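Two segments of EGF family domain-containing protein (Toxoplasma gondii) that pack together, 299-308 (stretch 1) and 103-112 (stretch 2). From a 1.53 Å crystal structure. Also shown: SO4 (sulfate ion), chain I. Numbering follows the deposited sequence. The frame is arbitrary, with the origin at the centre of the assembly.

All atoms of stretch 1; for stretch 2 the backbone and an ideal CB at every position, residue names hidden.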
# COMPACT_ATOMS: atom_id res chain seq x y z
N PHE A 299 -11.55 10.29 -0.24
CA PHE A 299 -11.76 11.71 0.01
C PHE A 299 -12.85 12.16 -0.95
O PHE A 299 -12.73 11.98 -2.16
CB PHE A 299 -10.48 12.52 -0.19
CG PHE A 299 -10.60 13.97 0.22
CD1 PHE A 299 -11.08 14.31 1.48
CD2 PHE A 299 -10.20 14.99 -0.63
CE1 PHE A 299 -11.18 15.63 1.87
CE2 PHE A 299 -10.30 16.32 -0.24
CZ PHE A 299 -10.79 16.64 1.01
N ARG A 300 -13.94 12.69 -0.41
CA ARG A 300 -15.10 13.03 -1.23
C ARG A 300 -15.84 14.24 -0.67
O ARG A 300 -17.01 14.45 -0.97
CB ARG A 300 -16.04 11.83 -1.35
CG ARG A 300 -16.63 11.37 -0.03
CD ARG A 300 -17.59 10.20 -0.22
NE ARG A 300 -16.90 8.94 -0.49
CZ ARG A 300 -17.52 7.82 -0.86
NH1 ARG A 300 -18.84 7.81 -1.00
NH2 ARG A 300 -16.81 6.72 -1.08
N SER A 301 -15.14 15.04 0.13
CA SER A 301 -15.67 16.29 0.66
C SER A 301 -15.99 17.31 -0.42
O SER A 301 -15.51 17.21 -1.55
CB SER A 301 -14.66 16.91 1.62
OG SER A 301 -14.40 16.03 2.70
N SER A 302 -16.78 18.32 -0.06
CA SER A 302 -17.14 19.37 -0.99
C SER A 302 -15.92 20.13 -1.51
O SER A 302 -15.99 20.77 -2.56
CB SER A 302 -18.09 20.36 -0.32
OG SER A 302 -17.49 20.95 0.80
N THR A 303 -14.81 20.04 -0.78
CA THR A 303 -13.58 20.72 -1.17
C THR A 303 -12.65 19.87 -2.03
O THR A 303 -11.60 20.36 -2.46
CB THR A 303 -12.78 21.16 0.07
OG1 THR A 303 -12.54 20.02 0.90
CG2 THR A 303 -13.54 22.21 0.86
N CYS A 304 -13.00 18.61 -2.27
CA CYS A 304 -12.10 17.74 -3.03
C CYS A 304 -12.08 18.18 -4.49
O CYS A 304 -13.09 18.64 -5.03
CB CYS A 304 -12.49 16.26 -2.90
SG CYS A 304 -13.99 15.68 -3.76
N ALA A 305 -10.91 18.06 -5.12
CA ALA A 305 -10.76 18.40 -6.52
C ALA A 305 -11.19 17.25 -7.41
O ALA A 305 -10.71 16.13 -7.26
CB ALA A 305 -9.31 18.78 -6.82
N GLU A 306 -12.10 17.52 -8.34
CA GLU A 306 -12.61 16.48 -9.23
C GLU A 306 -11.74 16.34 -10.49
O GLU A 306 -11.89 17.10 -11.45
CB GLU A 306 -14.05 16.78 -9.64
CG GLU A 306 -15.04 16.77 -8.48
CD GLU A 306 -16.48 16.94 -8.94
OE1 GLU A 306 -17.29 16.01 -8.73
OE2 GLU A 306 -16.80 18.00 -9.52
N LEU A 307 -10.85 15.35 -10.43
CA LEU A 307 -9.99 14.88 -11.54
C LEU A 307 -8.87 15.83 -11.96
O LEU A 307 -7.75 15.38 -12.19
CB LEU A 307 -10.85 14.54 -12.77
CG LEU A 307 -11.82 13.36 -12.59
CD1 LEU A 307 -12.65 13.15 -13.85
CD2 LEU A 307 -11.09 12.07 -12.22
N THR A 308 -9.14 17.13 -12.05
CA THR A 308 -8.11 18.11 -12.38
C THR A 308 -8.28 19.38 -11.58
O THR A 308 -9.41 19.85 -11.37
CB THR A 308 -8.10 18.45 -13.90
OG1 THR A 308 -9.40 18.91 -14.30
CG2 THR A 308 -7.74 17.23 -14.73
N UNK A 103 -8.70 4.99 -6.84
CA UNK A 103 -9.21 5.58 -8.07
C UNK A 103 -9.44 7.07 -7.91
O UNK A 103 -9.91 7.52 -6.86
CB UNK A 103 -10.51 4.89 -8.49
N UNK A 104 -9.09 7.83 -8.94
CA UNK A 104 -9.44 9.24 -9.01
C UNK A 104 -10.82 9.33 -9.63
O UNK A 104 -11.07 8.72 -10.66
CB UNK A 104 -8.41 10.04 -9.81
N UNK A 105 -11.73 10.05 -8.97
CA UNK A 105 -13.13 10.09 -9.38
C UNK A 105 -13.71 11.50 -9.29
O UNK A 105 -13.08 12.43 -8.78
CB UNK A 105 -13.96 9.13 -8.52
N UNK A 106 -14.94 11.64 -9.78
CA UNK A 106 -15.74 12.80 -9.41
C UNK A 106 -16.27 12.56 -8.00
O UNK A 106 -16.13 11.46 -7.45
CB UNK A 106 -16.88 13.04 -10.40
N UNK A 107 -16.88 13.58 -7.41
CA UNK A 107 -17.33 13.48 -6.03
C UNK A 107 -18.41 12.41 -5.85
O UNK A 107 -18.56 11.87 -4.75
CB UNK A 107 -17.86 14.84 -5.56
N UNK A 108 -19.14 12.09 -6.91
CA UNK A 108 -20.14 11.04 -6.84
C UNK A 108 -19.60 9.67 -7.25
O UNK A 108 -20.35 8.71 -7.43
CB UNK A 108 -21.33 11.41 -7.73
N UNK A 109 -18.28 9.56 -7.39
CA UNK A 109 -17.66 8.30 -7.75
C UNK A 109 -17.60 8.00 -9.24
O UNK A 109 -17.02 6.98 -9.63
CB UNK A 109 -18.41 7.16 -7.05
N UNK A 110 -18.18 8.87 -10.07
CA UNK A 110 -18.24 8.64 -11.51
C UNK A 110 -16.94 9.04 -12.20
O UNK A 110 -16.08 9.70 -11.62
CB UNK A 110 -19.41 9.41 -12.12
N UNK A 111 -16.81 8.60 -13.46
CA UNK A 111 -15.67 8.92 -14.32
C UNK A 111 -14.37 8.52 -13.65
O UNK A 111 -13.37 9.24 -13.70
CB UNK A 111 -15.65 10.41 -14.66
N UNK A 112 -14.38 7.34 -13.06
CA UNK A 112 -13.24 6.86 -12.30
C UNK A 112 -12.08 6.55 -13.22
O UNK A 112 -12.26 6.09 -14.36
CB UNK A 112 -13.62 5.62 -11.48
S SO4 I . -20.58 15.42 -16.04
O1 SO4 I . -21.44 16.12 -15.09
O2 SO4 I . -19.71 14.49 -15.32
O3 SO4 I . -19.78 16.41 -16.76
O4 SO4 I . -21.40 14.65 -16.98

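Position 103 is in a strand with nothing of stretch 1 within 5.5 Å of its ideal CB, so stretch 1 sets no demand on Ala 103.

At position 104 the CA-to-CB bond points toward stretch 1, and the ideal CB is 4.1 Å from Leu 307 CD2. An apolar side chain would suit, aliphatic or aromatic. The residue is Phe 104, which makes that apolar contact.

Position 105 turns its CB away from stretch 1, so many side chains would do. It is Thr 105. Its OG1 donates to the backbone O of 106. The backbone makes a link: water 1 donates to Thr 105 O and accepts from Leu 307 N, both at 2.8 Å.

Position 106 points sideways. Its ideal CB is 3.4 Å from Glu 306 OE1, and a sulfate lies farther out. A long side chain, preferably basic, would suit. The residue is Lys 106. Its CG passes 4.2 Å from Leu 307 CD1, and its NZ donates to SO4 O2 at 2.9 Å. NZ stays 4.5 Å from Glu 306 OE2, too far for a salt bridge.

Position 107 points toward stretch 1. Glu 306 OE1 faces its backbone N, and the carbonyls of Ser 301 and Cys 304 lie beyond. Acceptors at that reach favour a long donor, Arg or Lys. The residue is Arg 107. NE donates to Ser 301 O and NH2 to Cys 304 O, each at 2.9 Å. Glu 306 CG covers one guanidinium face; Ser 302 O lies over the opposite face. Arg 107 N donates to Glu 306 OE1 at 2.8 Å, nearly linearly, a bond open to any residue except proline.

Position 108 points away, within a type I turn from 106 to 109. Asp, Asn or Ser would suit. The residue is Asp 108, whose OD1 accepts from the N of 110.

Position 109 has phi/psi of 86/-4. A CB would jam against the preceding carbonyl O, so glycine is called for: Gly 109.

Position 110 is out of reach of stretch 1, and many side chains would do. Ser 110 OG donates to Asp 108 OD1 at 2.7 Å.

Position 111 points toward Leu 307. Its phi/psi of 56/43 is left-handed, easiest for glycine or Asn. A long chain could pack on Leu 307 at its base, and a basic end could reach the sulfate. Arg 111 does both: CB is 4.2 Å from Leu 307 CD1, and NE donates to SO4 O2 at 2.8 Å.

Position 112 points away, unconstrained by stretch 1; it is Ser 112.

Stretch 2, residues 103-112: AFTKRDGSRS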
# COMPACT_ATOMS: atom_id res chain seq x y z
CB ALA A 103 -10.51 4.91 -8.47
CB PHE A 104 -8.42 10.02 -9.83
CG PHE A 104 -7.16 10.35 -9.09
CD1 PHE A 104 -6.36 9.35 -8.55
CD2 PHE A 104 -6.76 11.67 -8.93
CE1 PHE A 104 -5.20 9.67 -7.86
CE2 PHE A 104 -5.59 11.98 -8.25
CZ PHE A 104 -4.82 10.99 -7.72
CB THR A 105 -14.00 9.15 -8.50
OG1 THR A 105 -14.12 9.70 -7.19
CG2 THR A 105 -13.38 7.77 -8.39
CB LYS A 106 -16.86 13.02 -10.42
CG LYS A 106 -16.31 13.40 -11.78
CD LYS A 106 -17.35 14.00 -12.68
CE LYS A 106 -17.76 15.38 -12.19
NZ LYS A 106 -18.74 16.02 -13.11
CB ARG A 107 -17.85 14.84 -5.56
CG ARG A 107 -17.99 14.96 -4.06
CD ARG A 107 -18.21 16.40 -3.62
NE ARG A 107 -17.09 17.24 -4.02
CZ ARG A 107 -17.12 18.23 -4.90
NH1 ARG A 107 -18.26 18.58 -5.51
NH2 ARG A 107 -16.02 18.89 -5.18
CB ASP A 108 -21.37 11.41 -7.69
CG ASP A 108 -21.06 11.51 -9.18
OD1 ASP A 108 -19.89 11.33 -9.57
OD2 ASP A 108 -22.00 11.77 -9.96
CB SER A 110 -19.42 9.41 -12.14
OG SER A 110 -19.25 10.81 -12.11
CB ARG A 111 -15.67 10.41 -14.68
CG ARG A 111 -17.04 10.85 -15.19
CD ARG A 111 -17.01 12.02 -16.13
NE ARG A 111 -18.37 12.35 -16.57
CZ ARG A 111 -19.00 11.79 -17.59
NH1 ARG A 111 -18.40 10.85 -18.33
NH2 ARG A 111 -20.24 12.16 -17.90
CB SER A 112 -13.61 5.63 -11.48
OG SER A 112 -14.08 4.59 -12.31
O HOH W 1 -10.35 13.09 -8.80
O HOH W 2 -14.22 10.04 -4.26
O HOH W 3 -19.87 14.74 -8.66
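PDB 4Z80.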